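Local coordinates for ribosomal RNA small subunit methyltransferase E (PDB 1Z85), which probably methylates the N3 position of uridine 1498 in 16S ribosomal RNA within the assembled 30S subunit, with S-adenosyl-L-methionine as methyl donor, at residues F116-F119 with E120-H124; C142-Y145 with L146-V150; V186-E189 with G190-E194. All coordinates share one frame; numbering follows the deposited sequence.

Contact 1. Residues F116-F119 with E120-H124; sequences FHKF and ERSQH
A type I beta turn from Phe119 to Ser122, followed directly by an ST turn at Ser122, carries the chain away from strand 113-117 of the alpha/beta knot domain toward helix 128-142. The first turn is closed by Ser122 N donating to Phe119 O at 3.1 Å, a straight bond (164°) whose donor stands well above the carbonyl plane. One water, 2.8 Å from Phe119 O, also donates to Ser122 O and so bridges the two carbonyls beside the turn. Lys118 runs alongside the far limb: CG lies anti to the backbone N (chi1 -167°), which sends the aliphatic chain past the backbone oxygens of Ser122 and His124, and CE comes to 3.3 Å from His124 O. Its ammonium end forms a salt bridge with Glu125. On the other side of the chain Phe119 turns its ring inward, one face laid over His117 ND1, against Pro92 and Pro188. Glu120 and Arg121, at the corners of the turn, reach out to Ser193 OG and Gly190 O of the glycine-rich loop. The hydroxyl of Ser122 is hydrogen-bonded to Ile93 O and makes the second turn by accepting from the backbone of its own segment, with His124 N 3.1 Å from Ser122 OG; His124 ND1 adds a weak bond to Ser122 OG at 3.5 Å, reaching it in the plane of the imidazole.

Contact 2. Residues C142-Y145 with L146-V150; sequences CKRY and LFPKV
Arg144 extends its side chain past Leu146 O to lie against Pro148 in the helix-to-strand connection of the alpha/beta knot domain, where the chain leaves helix 128-142 and enters strand 149-152. In the first shell, Arg144 NE donates to Leu146 O at 3.1 Å. The oxygen is met nearly end-on, with a C=O...N angle of 161°, but the bond is bent at the hydrogen (136°) and the oxygen is tilted out of the guanidinium plane. One flat face of that same group rests on the proline ring: Pro148 CD sits over its centre, 3.6 Å from Arg144 CZ. Both contacts follow from an extended side chain, with CG opposite the backbone N (chi1 176°) and no kink as far as NE. The backbone of Arg144 takes part as well, since Arg144 O lies in the plane of the Phe147 ring at its edge, 3.1 Å from Phe147 CE1.

Further out, Arg144 NH1 and NH2 donate to Val107 O and Val111 O, so each guanidinium nitrogen has a carbonyl partner and the group is fixed in its rotation. An alanine here is likely to leave the carbonyls of Leu146, Val107 and Val111 without this donor and to strip Pro148 CD of its flat cover. Glu80 grips the neighbouring backbone, its carboxylate accepting from the amides of Tyr145 and Leu146, while the Tyr145 hydroxyl is hydrogen-bonded to Glu48. The Phe147 ring packs on Val135 and Ala139 of the preceding helix and meets the ring of Tyr18. So placed, it turns its whole CD1-CE1 edge to the Arg144 carbonyl, with Phe147 CD1 3.2 Å from Arg144 O.

Contact 3. Residues V186-E189 with G190-E194; sequences VGPE and GGFSE
The Pro188 ring and the Phe192 side chain cross at about a right angle, with Pro188 CD 3.6 Å from Phe192 CE1. Phe192 directs its CG opposite its own carbonyl carbon (chi1 -59°), and this brings the ring back beside the start of the loop, where Phe192 CZ comes to 3.6 Å from Gly187 CA. A CB at Gly187 would probably crowd Phe192 CZ. The Gly-Pro-Glu-Gly-Gly run matches the RsmE-family signature and probably helps form the S-adenosyl-L-methionine site. The chain reverses between the two rings through a type I beta turn from Pro188 to Gly191, closed by Gly191 N donating to Pro188 O at 3.1 Å from above the carbonyl plane. Gly191 then adopts a positive phi of 94° with psi 157°, a conformation in which a CB would collide with the preceding carbonyl oxygen. Pro188 CG leans on the far limb, 3.4 Å from Gly191 O. At the corner the extended Glu189 points away from both rings and forms a salt bridge with Arg95. The loop leads from strand 182-186, at the interior of the parallel sheet, to helix 194-201, where Ser193 is the N-cap; Phe192 packs on Arg197 and Leu200 of that helix.

In the fold
Contacts 1, 2 and 3 follow one another along the chain, all within the SPOUT-type methyltransferase domain with its six-stranded parallel sheet. Contacts 1 and 3 are loops leaving strands 113-117 and 182-186, which flank strand 87-92; their centres are about 9 Å apart, and side-chain hydrogen bonds tie one loop to the other. Contact 2 enters an edge strand of the sheet within this chain, 149-152, its centre about 25 Å from that of contact 1, although Phe116 packs on Val150 across neighbouring strands. Contacts 1 and 3 thus form one loop cluster, consistent with a SPOUT cofactor site, while contact 2 ties the domain to the N-terminal PUA-type strands.

Contact 1. Residues F116-F119 with E120-H124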
loop_
_atom_site.group_PDB
_atom_site.type_symbol
_atom_site.label_atom_id
_atom_site.label_comp_id
_atom_site.label_asym_id
_atom_site.label_seq_id
_atom_site.Cartn_x
_atom_site.Cartn_y
_atom_site.Cartn_z
ATOM N N PHE B 116 -8.984 -17.890 7.159
ATOM C CA PHE B 116 -8.236 -18.446 6.032
ATOM C C PHE B 116 -9.060 -19.429 5.232
ATOM O O PHE B 116 -9.415 -20.501 5.723
ATOM C CB PHE B 116 -6.946 -19.093 6.556
ATOM C CG PHE B 116 -5.987 -18.103 7.091
ATOM C CD1 PHE B 116 -5.442 -17.163 6.253
ATOM C CD2 PHE B 116 -5.645 -18.089 8.416
ATOM C CE1 PHE B 116 -4.561 -16.255 6.740
ATOM C CE2 PHE B 116 -4.745 -17.158 8.908
ATOM C CZ PHE B 116 -4.216 -16.272 8.096
ATOM N N HIS B 117 -9.305 -19.091 3.971
ATOM C CA HIS B 117 -10.043 -19.954 3.073
ATOM C C HIS B 117 -9.235 -20.354 1.809
ATOM O O HIS B 117 -8.564 -19.566 1.182
ATOM C CB HIS B 117 -11.390 -19.264 2.708
ATOM C CG HIS B 117 -12.343 -20.143 1.946
ATOM N ND1 HIS B 117 -12.606 -19.958 0.602
ATOM C CD2 HIS B 117 -13.083 -21.210 2.330
ATOM C CE1 HIS B 117 -13.451 -20.893 0.188
ATOM N NE2 HIS B 117 -13.796 -21.636 1.227
ATOM N N LYS B 118 -9.292 -21.615 1.473
ATOM C CA LYS B 118 -8.708 -22.107 0.256
ATOM C C LYS B 118 -9.795 -22.100 -0.859
ATOM O O LYS B 118 -10.713 -22.954 -0.916
ATOM C CB LYS B 118 -8.159 -23.512 0.519
ATOM C CG LYS B 118 -7.217 -24.142 -0.552
ATOM C CD LYS B 118 -7.380 -25.709 -0.421
ATOM C CE LYS B 118 -6.305 -26.552 -1.124
ATOM N NZ LYS B 118 -5.991 -27.864 -0.394
ATOM N N PHE B 119 -9.682 -21.131 -1.761
ATOM C CA PHE B 119 -10.659 -21.000 -2.865
ATOM C C PHE B 119 -10.418 -22.126 -3.837
ATOM O O PHE B 119 -9.349 -22.764 -3.789
ATOM C CB PHE B 119 -10.555 -19.628 -3.524
ATOM C CG PHE B 119 -11.051 -18.496 -2.638
ATOM C CD1 PHE B 119 -10.227 -17.941 -1.649
ATOM C CD2 PHE B 119 -12.325 -18.002 -2.772
ATOM C CE1 PHE B 119 -10.669 -16.934 -0.823
ATOM C CE2 PHE B 119 -12.771 -16.976 -1.951
ATOM C CZ PHE B 119 -11.939 -16.440 -0.972
ATOM N N GLU B 120 -11.393 -22.383 -4.718
ATOM C CA GLU B 120 -11.357 -23.575 -5.572
ATOM C C GLU B 120 -10.134 -23.603 -6.494
ATOM O O GLU B 120 -9.574 -24.661 -6.762
ATOM C CB GLU B 120 -12.676 -23.746 -6.370
ATOM C CG GLU B 120 -13.837 -24.308 -5.510
ATOM C CD GLU B 120 -15.259 -24.280 -6.154
ATOM O OE1 GLU B 120 -15.460 -23.850 -7.330
ATOM O OE2 GLU B 120 -16.202 -24.698 -5.430
ATOM N N ARG B 121 -9.694 -22.442 -6.961
ATOM C CA ARG B 121 -8.532 -22.394 -7.851
ATOM C C ARG B 121 -7.145 -22.437 -7.203
ATOM O O ARG B 121 -6.156 -22.409 -7.938
ATOM C CB ARG B 121 -8.649 -21.182 -8.764
ATOM C CG ARG B 121 -9.743 -21.400 -9.798
ATOM C CD ARG B 121 -9.896 -20.228 -10.671
ATOM N NE ARG B 121 -11.055 -20.354 -11.551
ATOM C CZ ARG B 121 -11.433 -19.394 -12.386
ATOM N NH1 ARG B 121 -10.755 -18.261 -12.438
ATOM N NH2 ARG B 121 -12.491 -19.553 -13.158
ATOM N N SER B 122 -7.068 -22.521 -5.873
ATOM C CA SER B 122 -5.775 -22.588 -5.154
ATOM C C SER B 122 -5.511 -23.997 -4.695
ATOM O O SER B 122 -6.427 -24.658 -4.268
ATOM C CB SER B 122 -5.787 -21.731 -3.917
ATOM O OG SER B 122 -4.587 -21.837 -3.168
ATOM N N GLN B 123 -4.255 -24.441 -4.773
ATOM C CA GLN B 123 -3.869 -25.701 -4.147
ATOM C C GLN B 123 -2.950 -25.501 -2.979
ATOM O O GLN B 123 -2.304 -26.410 -2.574
ATOM C CB GLN B 123 -3.187 -26.627 -5.152
ATOM C CG GLN B 123 -3.885 -26.763 -6.461
ATOM C CD GLN B 123 -3.147 -27.721 -7.374
ATOM O OE1 GLN B 123 -3.194 -27.598 -8.591
ATOM N NE2 GLN B 123 -2.419 -28.641 -6.785
ATOM N N HIS B 124 -2.889 -24.291 -2.445
ATOM C CA HIS B 124 -2.024 -23.985 -1.351
ATOM C C HIS B 124 -2.623 -24.402 -0.021
ATOM O O HIS B 124 -3.775 -24.793 0.072
ATOM C CB HIS B 124 -1.651 -22.494 -1.306
ATOM C CG HIS B 124 -0.714 -22.072 -2.378
ATOM N ND1 HIS B 124 -1.138 -21.664 -3.631
ATOM C CD2 HIS B 124 0.629 -22.090 -2.430
ATOM C CE1 HIS B 124 -0.083 -21.385 -4.369
ATOM N NE2 HIS B 124 0.996 -21.632 -3.668
HETATM O O HOH W 1 -8.951 -25.537 -3.295
#

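Contact 2. Residues C142-Y145 with L146-V150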
loop_
_atom_site.group_PDB
_atom_site.type_symbol
_atom_site.label_atom_id
_atom_site.label_comp_id
_atom_site.label_asym_id
_atom_site.label_seq_id
_atom_site.Cartn_x
_atom_site.Cartn_y
_atom_site.Cartn_z
ATOM N N CYS B 142 3.359 -2.583 15.307
ATOM C CA CYS B 142 2.287 -1.564 15.294
ATOM C C CYS B 142 1.815 -1.171 16.676
ATOM O O CYS B 142 0.929 -0.318 16.798
ATOM C CB CYS B 142 1.077 -2.050 14.479
ATOM S SG CYS B 142 1.463 -2.000 12.790
ATOM N N LYS B 143 2.402 -1.822 17.692
ATOM C CA LYS B 143 2.041 -1.673 19.092
ATOM C C LYS B 143 0.559 -1.924 19.281
ATOM O O LYS B 143 -0.187 -1.117 19.840
ATOM C CB LYS B 143 2.478 -0.309 19.621
ATOM C CG LYS B 143 3.939 0.057 19.304
ATOM C CD LYS B 143 4.977 -0.727 20.114
ATOM C CE LYS B 143 6.336 0.080 20.315
ATOM N NZ LYS B 143 7.513 -0.447 19.494
ATOM N N ARG B 144 0.139 -3.082 18.793
ATOM C CA ARG B 144 -1.243 -3.505 18.892
ATOM C C ARG B 144 -1.363 -4.589 19.963
ATOM O O ARG B 144 -0.905 -5.709 19.761
ATOM C CB ARG B 144 -1.705 -3.951 17.522
ATOM C CG ARG B 144 -3.062 -4.495 17.544
ATOM C CD ARG B 144 -3.712 -4.474 16.208
ATOM N NE ARG B 144 -4.998 -5.137 16.399
ATOM C CZ ARG B 144 -5.781 -5.620 15.443
ATOM N NH1 ARG B 144 -5.452 -5.538 14.146
ATOM N NH2 ARG B 144 -6.913 -6.190 15.814
ATOM N N TYR B 145 -1.987 -4.243 21.099
ATOM C CA TYR B 145 -1.974 -5.050 22.307
ATOM C C TYR B 145 -2.966 -6.201 22.271
ATOM O O TYR B 145 -2.761 -7.232 22.949
ATOM C CB TYR B 145 -2.222 -4.168 23.546
ATOM C CG TYR B 145 -1.088 -3.217 23.766
ATOM C CD1 TYR B 145 -1.040 -2.000 23.101
ATOM C CD2 TYR B 145 -0.043 -3.542 24.611
ATOM C CE1 TYR B 145 0.020 -1.109 23.292
ATOM C CE2 TYR B 145 1.020 -2.666 24.811
ATOM C CZ TYR B 145 1.045 -1.456 24.145
ATOM O OH TYR B 145 2.096 -0.601 24.313
ATOM N N LEU B 146 -4.041 -6.018 21.507
ATOM C CA LEU B 146 -5.041 -7.060 21.323
ATOM C C LEU B 146 -4.899 -7.549 19.896
ATOM O O LEU B 146 -5.207 -6.838 18.968
ATOM C CB LEU B 146 -6.460 -6.530 21.616
ATOM C CG LEU B 146 -7.606 -7.532 21.356
ATOM C CD1 LEU B 146 -7.584 -8.756 22.284
ATOM C CD2 LEU B 146 -8.964 -6.877 21.452
ATOM N N PHE B 147 -4.395 -8.765 19.726
ATOM C CA PHE B 147 -4.028 -9.273 18.395
ATOM C C PHE B 147 -5.328 -9.727 17.728
ATOM O O PHE B 147 -6.217 -10.191 18.443
ATOM C CB PHE B 147 -3.071 -10.494 18.538
ATOM C CG PHE B 147 -1.659 -10.173 19.051
ATOM C CD1 PHE B 147 -1.265 -8.892 19.389
ATOM C CD2 PHE B 147 -0.743 -11.191 19.216
ATOM C CE1 PHE B 147 0.019 -8.631 19.881
ATOM C CE2 PHE B 147 0.561 -10.938 19.700
ATOM C CZ PHE B 147 0.933 -9.669 20.017
ATOM N N PRO B 148 -5.432 -9.662 16.367
ATOM C CA PRO B 148 -6.522 -10.362 15.709
ATOM C C PRO B 148 -6.436 -11.871 15.938
ATOM O O PRO B 148 -5.341 -12.426 16.063
ATOM C CB PRO B 148 -6.322 -10.051 14.213
ATOM C CG PRO B 148 -4.890 -9.702 14.084
ATOM C CD PRO B 148 -4.549 -9.024 15.383
ATOM N N LYS B 149 -7.603 -12.507 15.992
ATOM C CA LYS B 149 -7.703 -13.935 16.043
ATOM C C LYS B 149 -7.535 -14.458 14.624
ATOM O O LYS B 149 -7.781 -13.723 13.691
ATOM C CB LYS B 149 -9.080 -14.374 16.568
ATOM C CG LYS B 149 -9.615 -13.666 17.801
ATOM C CD LYS B 149 -8.688 -13.695 19.006
ATOM C CE LYS B 149 -9.397 -13.104 20.261
ATOM N NZ LYS B 149 -8.470 -12.742 21.393
ATOM N N VAL B 150 -7.086 -15.716 14.481
ATOM C CA VAL B 150 -6.978 -16.408 13.186
ATOM C C VAL B 150 -7.739 -17.734 13.265
ATOM O O VAL B 150 -7.735 -18.378 14.288
ATOM C CB VAL B 150 -5.504 -16.647 12.738
ATOM C CG1 VAL B 150 -4.757 -15.279 12.541
ATOM C CG2 VAL B 150 -4.777 -17.540 13.711
#

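Contact 3. Residues V186-E189 with G190-E194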
loop_
_atom_site.group_PDB
_atom_site.type_symbol
_atom_site.label_atom_id
_atom_site.label_comp_id
_atom_site.label_asym_id
_atom_site.label_seq_id
_atom_site.Cartn_x
_atom_site.Cartn_y
_atom_site.Cartn_z
ATOM N N VAL B 186 -11.474 -11.015 0.600
ATOM C CA VAL B 186 -10.455 -10.799 -0.437
ATOM C C VAL B 186 -10.383 -12.018 -1.411
ATOM O O VAL B 186 -10.154 -13.153 -1.014
ATOM C CB VAL B 186 -9.074 -10.588 0.207
ATOM C CG1 VAL B 186 -8.009 -10.400 -0.866
ATOM C CG2 VAL B 186 -9.107 -9.395 1.202
ATOM N N GLY B 187 -10.511 -11.767 -2.688
ATOM C CA GLY B 187 -10.536 -12.848 -3.668
ATOM C C GLY B 187 -9.195 -13.506 -3.939
ATOM O O GLY B 187 -8.116 -12.918 -3.695
ATOM N N PRO B 188 -9.241 -14.744 -4.454
ATOM C CA PRO B 188 -8.018 -15.476 -4.742
ATOM C C PRO B 188 -7.275 -14.997 -6.008
ATOM O O PRO B 188 -7.854 -14.386 -6.902
ATOM C CB PRO B 188 -8.512 -16.909 -4.906
ATOM C CG PRO B 188 -9.871 -16.764 -5.472
ATOM C CD PRO B 188 -10.438 -15.508 -4.830
ATOM N N GLU B 189 -5.981 -15.297 -6.080
ATOM C CA GLU B 189 -5.168 -14.874 -7.211
ATOM C C GLU B 189 -5.655 -15.368 -8.587
ATOM O O GLU B 189 -5.656 -14.620 -9.538
ATOM C CB GLU B 189 -3.722 -15.281 -6.965
ATOM C CG GLU B 189 -2.756 -14.810 -8.047
ATOM C CD GLU B 189 -1.327 -15.249 -7.810
ATOM O OE1 GLU B 189 -1.062 -16.135 -6.951
ATOM O OE2 GLU B 189 -0.464 -14.695 -8.518
ATOM N N GLY B 190 -6.111 -16.608 -8.685
ATOM C CA GLY B 190 -6.576 -17.151 -9.966
ATOM C C GLY B 190 -8.030 -16.823 -10.275
ATOM O O GLY B 190 -8.561 -17.296 -11.274
ATOM N N GLY B 191 -8.689 -16.041 -9.416
ATOM C CA GLY B 191 -10.078 -15.613 -9.644
ATOM C C GLY B 191 -11.082 -16.519 -8.964
ATOM O O GLY B 191 -10.773 -17.667 -8.637
ATOM N N PHE B 192 -12.274 -15.988 -8.705
ATOM C CA PHE B 192 -13.387 -16.831 -8.258
ATOM C C PHE B 192 -13.766 -17.819 -9.388
ATOM O O PHE B 192 -13.751 -17.482 -10.563
ATOM C CB PHE B 192 -14.621 -15.994 -7.868
ATOM C CG PHE B 192 -14.377 -14.996 -6.751
ATOM C CD1 PHE B 192 -14.056 -15.423 -5.480
ATOM C CD2 PHE B 192 -14.524 -13.634 -6.973
ATOM C CE1 PHE B 192 -13.837 -14.504 -4.439
ATOM C CE2 PHE B 192 -14.343 -12.731 -5.945
ATOM C CZ PHE B 192 -13.968 -13.164 -4.682
ATOM N N SER B 193 -14.067 -19.053 -9.031
ATOM C CA SER B 193 -14.711 -19.966 -9.954
ATOM C C SER B 193 -16.116 -19.425 -10.112
ATOM O O SER B 193 -16.481 -18.444 -9.451
ATOM C CB SER B 193 -14.723 -21.386 -9.388
ATOM O OG SER B 193 -15.537 -21.462 -8.235
ATOM N N GLU B 194 -16.891 -20.031 -10.998
ATOM C CA GLU B 194 -18.249 -19.589 -11.262
ATOM C C GLU B 194 -19.201 -19.968 -10.121
ATOM O O GLU B 194 -20.169 -19.261 -9.852
ATOM C CB GLU B 194 -18.760 -20.171 -12.593
ATOM C CG GLU B 194 -18.219 -19.460 -13.846
#